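PDB 4XM2: uncharacterized protein from Pyrococcus furiosus, which catalyses the removal of an acetyl group from N,N'-diacetylchitobiose, as a deacetylase of the GlcNAc-PI de-N-acetylase family. Local coordinates for the interface of chains A and B. Numbering follows the deposited sequence. Chains: chain A/B, Uncharacterized protein.

The interface of chains A and B. Residues chain A 118, 121, 164, 167, 169-170; chain B 72, 112-113.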
loop_
_atom_site.group_PDB
_atom_site.type_symbol
_atom_site.label_atom_id
_atom_site.label_comp_id
_atom_site.label_asym_id
_atom_site.label_seq_id
_atom_site.Cartn_x
_atom_site.Cartn_y
_atom_site.Cartn_z
ATOM N N ARG A 118 -1.274 6.298 -8.894
ATOM C CA ARG A 118 -1.792 6.146 -10.243
ATOM C C ARG A 118 -3.289 6.293 -10.233
ATOM O O ARG A 118 -3.874 6.930 -11.130
ATOM C CB ARG A 118 -1.412 4.777 -10.819
ATOM C CG ARG A 118 -2.037 4.544 -12.261
ATOM C CD ARG A 118 -1.843 3.159 -12.741
ATOM N NE ARG A 118 -2.343 2.256 -11.720
ATOM C CZ ARG A 118 -1.915 1.011 -11.545
ATOM N NH1 ARG A 118 -0.996 0.483 -12.348
ATOM N NH2 ARG A 118 -2.444 0.279 -10.586
ATOM N N ARG A 121 -4.140 10.001 -10.528
ATOM C CA ARG A 121 -3.861 10.409 -11.863
ATOM C C ARG A 121 -4.994 10.002 -12.807
ATOM O O ARG A 121 -5.372 10.788 -13.661
ATOM C CB ARG A 121 -2.559 9.792 -12.363
ATOM C CG ARG A 121 -1.337 10.183 -11.564
ATOM C CD ARG A 121 -0.042 9.604 -12.233
ATOM N NE ARG A 121 1.036 10.050 -11.334
ATOM C CZ ARG A 121 1.614 9.265 -10.449
ATOM N NH1 ARG A 121 1.314 7.975 -10.451
ATOM N NH2 ARG A 121 2.449 9.799 -9.544
ATOM N N PHE A 164 0.346 12.930 -18.815
ATOM C CA PHE A 164 -0.030 11.532 -19.087
ATOM C C PHE A 164 -1.333 11.413 -19.878
ATOM O O PHE A 164 -1.616 10.373 -20.481
ATOM C CB PHE A 164 -0.080 10.689 -17.795
ATOM C CG PHE A 164 1.257 10.583 -17.072
ATOM C CD1 PHE A 164 2.450 10.910 -17.712
ATOM C CD2 PHE A 164 1.323 10.099 -15.771
ATOM C CE1 PHE A 164 3.655 10.801 -17.050
ATOM C CE2 PHE A 164 2.543 9.987 -15.097
ATOM C CZ PHE A 164 3.707 10.338 -15.739
ATOM N N LEU A 167 -1.180 10.305 -23.313
ATOM C CA LEU A 167 -0.583 8.987 -23.583
ATOM C C LEU A 167 -1.659 7.954 -23.660
ATOM O O LEU A 167 -2.328 7.690 -22.645
ATOM C CB LEU A 167 0.451 8.619 -22.534
ATOM C CG LEU A 167 1.626 9.562 -22.341
ATOM C CD1 LEU A 167 2.526 8.939 -21.286
ATOM C CD2 LEU A 167 2.433 9.735 -23.625
ATOM N N ASN A 169 -1.628 4.697 -23.990
ATOM C CA ASN A 169 -1.450 3.487 -23.144
ATOM C C ASN A 169 -1.715 3.755 -21.671
ATOM O O ASN A 169 -1.772 2.794 -20.837
ATOM C CB ASN A 169 -0.045 2.939 -23.308
ATOM C CG ASN A 169 0.166 2.313 -24.686
ATOM O OD1 ASN A 169 1.290 2.117 -25.137
ATOM N ND2 ASN A 169 -0.914 1.979 -25.332
ATOM N N PHE A 170 -1.896 5.057 -21.355
ATOM C CA PHE A 170 -2.159 5.467 -19.985
ATOM C C PHE A 170 -3.597 5.550 -19.747
ATOM O O PHE A 170 -4.322 6.305 -20.416
ATOM C CB PHE A 170 -1.507 6.787 -19.586
ATOM C CG PHE A 170 -1.663 7.112 -18.102
ATOM C CD1 PHE A 170 -0.637 6.812 -17.208
ATOM C CD2 PHE A 170 -2.843 7.705 -17.613
ATOM C CE1 PHE A 170 -0.766 7.143 -15.858
ATOM C CE2 PHE A 170 -3.004 7.994 -16.277
ATOM C CZ PHE A 170 -1.964 7.703 -15.377
ATOM N N MET B 72 5.105 3.369 -21.664
ATOM C CA MET B 72 4.124 4.424 -21.876
ATOM C C MET B 72 4.549 5.445 -22.950
ATOM O O MET B 72 3.750 6.274 -23.311
ATOM C CB MET B 72 3.843 5.213 -20.568
ATOM C CG MET B 72 3.118 4.470 -19.458
ATOM S SD MET B 72 1.414 4.003 -19.818
ATOM C CE MET B 72 0.956 3.128 -18.318
ATOM N N THR B 112 6.013 4.851 -15.592
ATOM C CA THR B 112 5.005 5.582 -14.830
ATOM C C THR B 112 4.575 4.993 -13.458
ATOM O O THR B 112 3.885 5.680 -12.694
ATOM C CB THR B 112 3.796 6.153 -15.626
ATOM O OG1 THR B 112 2.793 5.144 -15.871
ATOM C CG2 THR B 112 4.260 6.857 -16.984
ATOM N N GLU B 113 5.010 3.777 -13.152
ATOM C CA GLU B 113 4.628 3.080 -11.919
ATOM C C GLU B 113 5.834 2.600 -11.148
ATOM O O GLU B 113 5.738 1.592 -10.526
ATOM C CB GLU B 113 3.754 1.856 -12.296
ATOM C CG GLU B 113 2.647 2.297 -13.273
ATOM C CD GLU B 113 1.695 1.231 -13.789
ATOM O OE1 GLU B 113 1.967 0.021 -13.618
ATOM O OE2 GLU B 113 0.662 1.642 -14.408
#
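Helix 118-131, the C-terminal end of helix 149-164 and the loop that follows it in chain A meet two loops of chain B, one carrying B:Met72 and the other B:Thr112 and B:Glu113. A salt bridge links the chains here: A:Arg118 NH1 donates a fairly straight hydrogen bond (159° at H) of 2.9 Å to the carboxylate oxygen B:Glu113 OE2. Its geometry is uneven: the acceptor lies in the guanidinium plane, at its edge, whereas NH1 sits above the carboxylate plane, the two planes being 79° apart. A:Arg118 starts with CG anti to the backbone N and bends at chi3 (53°), which also brings its CD methylene within 3.4 Å of B:Glu113 OE2; B:Glu113 runs extended beyond CG to meet it. An alanine in place of A:Arg118 would remove the guanidinium and the CD methylene, and would probably leave the B:Glu113 carboxylate less firmly held. Next to the pair, the B:Thr112 methyl CG2 points tip to tip at A:Phe164, lying over one ring face toward the rim, 3.7 Å from CZ. The opposing A:Phe164 is itself backed within chain A, its CB sitting over the centre of the A:Phe170 ring. B:Met72 bends at chi2 so that its thioether SD comes 3.6 Å from the backbone O of A:Asn169 and 3.9 Å from CA of A:Phe170. A:Leu167 crosses B:Met72 at about a right angle, its CD1 methyl 4.0 Å from B:Met72 CB. In the fold, A:Arg118 opens its helix and A:Leu167 to A:Phe170 lead into helix 172-175, while B:Met72 follows strand 61-68 and B:Thr112 and B:Glu113 follow strand 103-109; the coordinates alone do not show whether this not exactly two-fold interface is biological.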